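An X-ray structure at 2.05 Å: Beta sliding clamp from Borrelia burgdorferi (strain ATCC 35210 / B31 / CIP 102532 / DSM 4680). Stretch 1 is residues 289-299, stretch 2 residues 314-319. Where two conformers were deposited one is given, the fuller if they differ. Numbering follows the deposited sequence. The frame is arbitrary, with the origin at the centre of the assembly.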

# COMPACT_ATOMS: atom_id res chain seq x y z
N ASP A 289 17.21 9.59 -10.71
CA ASP A 289 16.96 10.46 -9.56
C ASP A 289 16.35 11.79 -9.99
O ASP A 289 15.37 12.25 -9.39
CB ASP A 289 18.28 10.67 -8.81
CG ASP A 289 18.18 11.74 -7.75
OD1 ASP A 289 18.34 12.93 -8.09
OD2 ASP A 289 17.94 11.40 -6.58
N ARG A 290 16.90 12.40 -11.04
CA ARG A 290 16.43 13.71 -11.48
C ARG A 290 15.04 13.64 -12.10
O ARG A 290 14.24 14.57 -11.94
CB ARG A 290 17.42 14.32 -12.47
CG ARG A 290 18.80 14.57 -11.89
CD ARG A 290 18.76 15.30 -10.53
NE ARG A 290 20.10 15.80 -10.18
CZ ARG A 290 20.97 15.15 -9.41
NH1 ARG A 290 20.64 13.97 -8.88
NH2 ARG A 290 22.16 15.68 -9.14
N LEU A 291 14.75 12.56 -12.83
CA LEU A 291 13.41 12.41 -13.39
C LEU A 291 12.37 12.28 -12.28
O LEU A 291 11.24 12.76 -12.42
CB LEU A 291 13.34 11.18 -14.32
CG LEU A 291 14.07 11.40 -15.65
CD1 LEU A 291 14.15 10.10 -16.45
CD2 LEU A 291 13.36 12.47 -16.45
N ALA A 292 12.74 11.61 -11.19
CA ALA A 292 11.81 11.51 -10.07
C ALA A 292 11.56 12.87 -9.43
O ALA A 292 10.47 13.13 -8.92
CB ALA A 292 12.32 10.51 -9.04
N ARG A 293 12.56 13.76 -9.46
CA ARG A 293 12.36 15.08 -8.88
C ARG A 293 11.58 15.98 -9.83
O ARG A 293 10.61 16.64 -9.41
CB ARG A 293 13.70 15.69 -8.51
CG ARG A 293 14.43 14.83 -7.52
CD ARG A 293 15.87 15.27 -7.35
NE ARG A 293 16.59 14.27 -6.58
CZ ARG A 293 16.48 14.17 -5.26
NH1 ARG A 293 17.16 13.24 -4.60
NH2 ARG A 293 15.69 15.01 -4.59
N VAL A 294 11.95 16.01 -11.12
CA VAL A 294 11.26 16.90 -12.05
C VAL A 294 9.83 16.42 -12.26
O VAL A 294 8.92 17.22 -12.52
CB VAL A 294 12.03 17.02 -13.39
CG1 VAL A 294 11.82 15.79 -14.29
CG2 VAL A 294 11.61 18.26 -14.14
N ASN A 295 9.60 15.11 -12.10
CA ASN A 295 8.24 14.58 -12.15
C ASN A 295 7.29 15.35 -11.23
O ASN A 295 6.10 15.43 -11.52
CB ASN A 295 8.22 13.11 -11.73
CG ASN A 295 6.87 12.47 -11.91
OD1 ASN A 295 6.27 12.55 -12.99
ND2 ASN A 295 6.34 11.87 -10.83
N LEU A 296 7.80 15.93 -10.14
CA LEU A 296 6.91 16.65 -9.23
C LEU A 296 6.41 17.95 -9.84
O LEU A 296 5.55 18.60 -9.24
CB LEU A 296 7.63 16.93 -7.91
CG LEU A 296 7.93 15.65 -7.12
CD1 LEU A 296 8.90 15.93 -5.98
CD2 LEU A 296 6.63 15.06 -6.58
N TYR A 297 6.90 18.30 -11.04
CA TYR A 297 6.52 19.52 -11.74
C TYR A 297 5.93 19.24 -13.12
O TYR A 297 5.82 20.16 -13.94
CB TYR A 297 7.74 20.45 -11.87
CG TYR A 297 8.10 21.02 -10.52
CD1 TYR A 297 8.97 20.34 -9.68
CD2 TYR A 297 7.53 22.20 -10.07
CE1 TYR A 297 9.28 20.85 -8.41
CE2 TYR A 297 7.82 22.71 -8.81
CZ TYR A 297 8.69 22.04 -7.99
OH TYR A 297 8.99 22.56 -6.75
N VAL A 298 5.57 18.00 -13.40
CA VAL A 298 4.96 17.63 -14.66
C VAL A 298 3.48 17.34 -14.41
O VAL A 298 3.14 16.71 -13.41
CB VAL A 298 5.66 16.41 -15.29
CG1 VAL A 298 4.94 16.00 -16.56
CG2 VAL A 298 7.14 16.75 -15.59
N ASP A 299 2.62 17.83 -15.29
CA ASP A 299 1.18 17.69 -15.07
C ASP A 299 0.69 16.34 -15.61
O ASP A 299 1.46 15.45 -15.98
CB ASP A 299 0.43 18.85 -15.71
CG ASP A 299 0.60 18.91 -17.22
OD1 ASP A 299 1.14 17.96 -17.81
OD2 ASP A 299 0.17 19.92 -17.82
N LYS A 314 18.98 19.57 -19.85
CA LYS A 314 18.04 20.31 -19.03
C LYS A 314 16.71 19.58 -18.99
O LYS A 314 16.19 19.17 -20.04
CB LYS A 314 17.85 21.73 -19.56
CG LYS A 314 16.82 22.55 -18.77
CD LYS A 314 16.55 23.91 -19.41
CE LYS A 314 15.76 24.78 -18.42
NZ LYS A 314 15.00 25.90 -19.05
N LEU A 315 16.17 19.36 -17.80
CA LEU A 315 14.85 18.76 -17.61
C LEU A 315 13.94 19.82 -17.03
O LEU A 315 14.24 20.38 -15.97
CB LEU A 315 14.90 17.54 -16.69
CG LEU A 315 16.10 16.59 -16.67
CD1 LEU A 315 15.95 15.65 -15.48
CD2 LEU A 315 16.23 15.81 -17.95
N LEU A 316 12.83 20.09 -17.71
CA LEU A 316 11.94 21.18 -17.33
C LEU A 316 10.52 20.65 -17.17
O LEU A 316 9.94 20.12 -18.12
CB LEU A 316 11.97 22.30 -18.38
CG LEU A 316 10.91 23.38 -18.29
CD1 LEU A 316 11.08 24.16 -16.99
CD2 LEU A 316 11.07 24.34 -19.49
N GLY A 317 9.98 20.81 -15.97
CA GLY A 317 8.59 20.53 -15.70
C GLY A 317 7.90 21.86 -15.48
O GLY A 317 8.26 22.61 -14.57
N GLU A 318 6.90 22.15 -16.31
CA GLU A 318 6.28 23.46 -16.30
C GLU A 318 4.77 23.34 -16.45
O GLU A 318 4.27 22.54 -17.24
CB GLU A 318 6.87 24.34 -17.40
CG GLU A 318 6.41 25.78 -17.41
CD GLU A 318 7.13 26.61 -18.46
OE1 GLU A 318 7.49 26.06 -19.52
OE2 GLU A 318 7.34 27.82 -18.21
N ASP A 319 4.06 24.16 -15.68
CA ASP A 319 2.61 24.30 -15.75
C ASP A 319 2.34 25.68 -16.33
O ASP A 319 2.61 26.70 -15.68
CB ASP A 319 1.98 24.13 -14.37
CG ASP A 319 0.47 24.23 -14.39
OD1 ASP A 319 -0.08 25.25 -14.88
OD2 ASP A 319 -0.18 23.29 -13.89

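The helix that includes residues 289–294 lies over the strand 314–318 with their N-to-C directions nearly aligned, at 19°, and a closest approach of 9.0 Å between axes. That spacing leaves room for side chains near the start of the contact, but toward the C-terminal ends of the stretches the chains draw together until the CA atoms of Tyr297 and Gly317 are 4.6 Å apart. Within stretch 1, Val294 N bonds to Arg290 O (2.8 Å), four residues back, and Tyr297 N to Val294 O (2.7 Å), three residues back. No hydrogen bond links the two stretches. Tyr297 O comes within 3.3 Å of Glu318 N, but the angle is poor, and the same oxygen sits 3.1 Å from Gly317 C, so this close approach is one of backbone packing.

Gly317 makes it possible. A CB there would point toward stretch 1 and fall 2.7 Å from Tyr297 O, a clash, and only 3.1 Å from Val294 O. The bare backbone instead accepts Val294, whose CG2 reaches Gly317 N at 3.5 Å, while Val298 CG2 approaches Gly317 CA at 4.1 Å.

Further toward the N-terminal end, Leu315 points toward the helix and supplies the apolar contacts. Leu315 CD1 meets Leu291 CD2 at 4.2 Å and the aliphatic CB of Arg290 at 3.6 Å; Leu315 CB lies 4.2 Å from Val294 CG2. These are van der Waals contacts, with buried Leu291, Val294 and Leu315 excluding water together. The end of Arg290 leads away from the strand, where its NH1 forms a salt bridge with Asp289 OD1 (2.6 Å). Arg293 NE also binds Asp289 OD1 (2.7 Å), so one carboxylate engages two guanidinium groups without touching stretch 2. Altogether the contact buries 353 Å², summed over both sides.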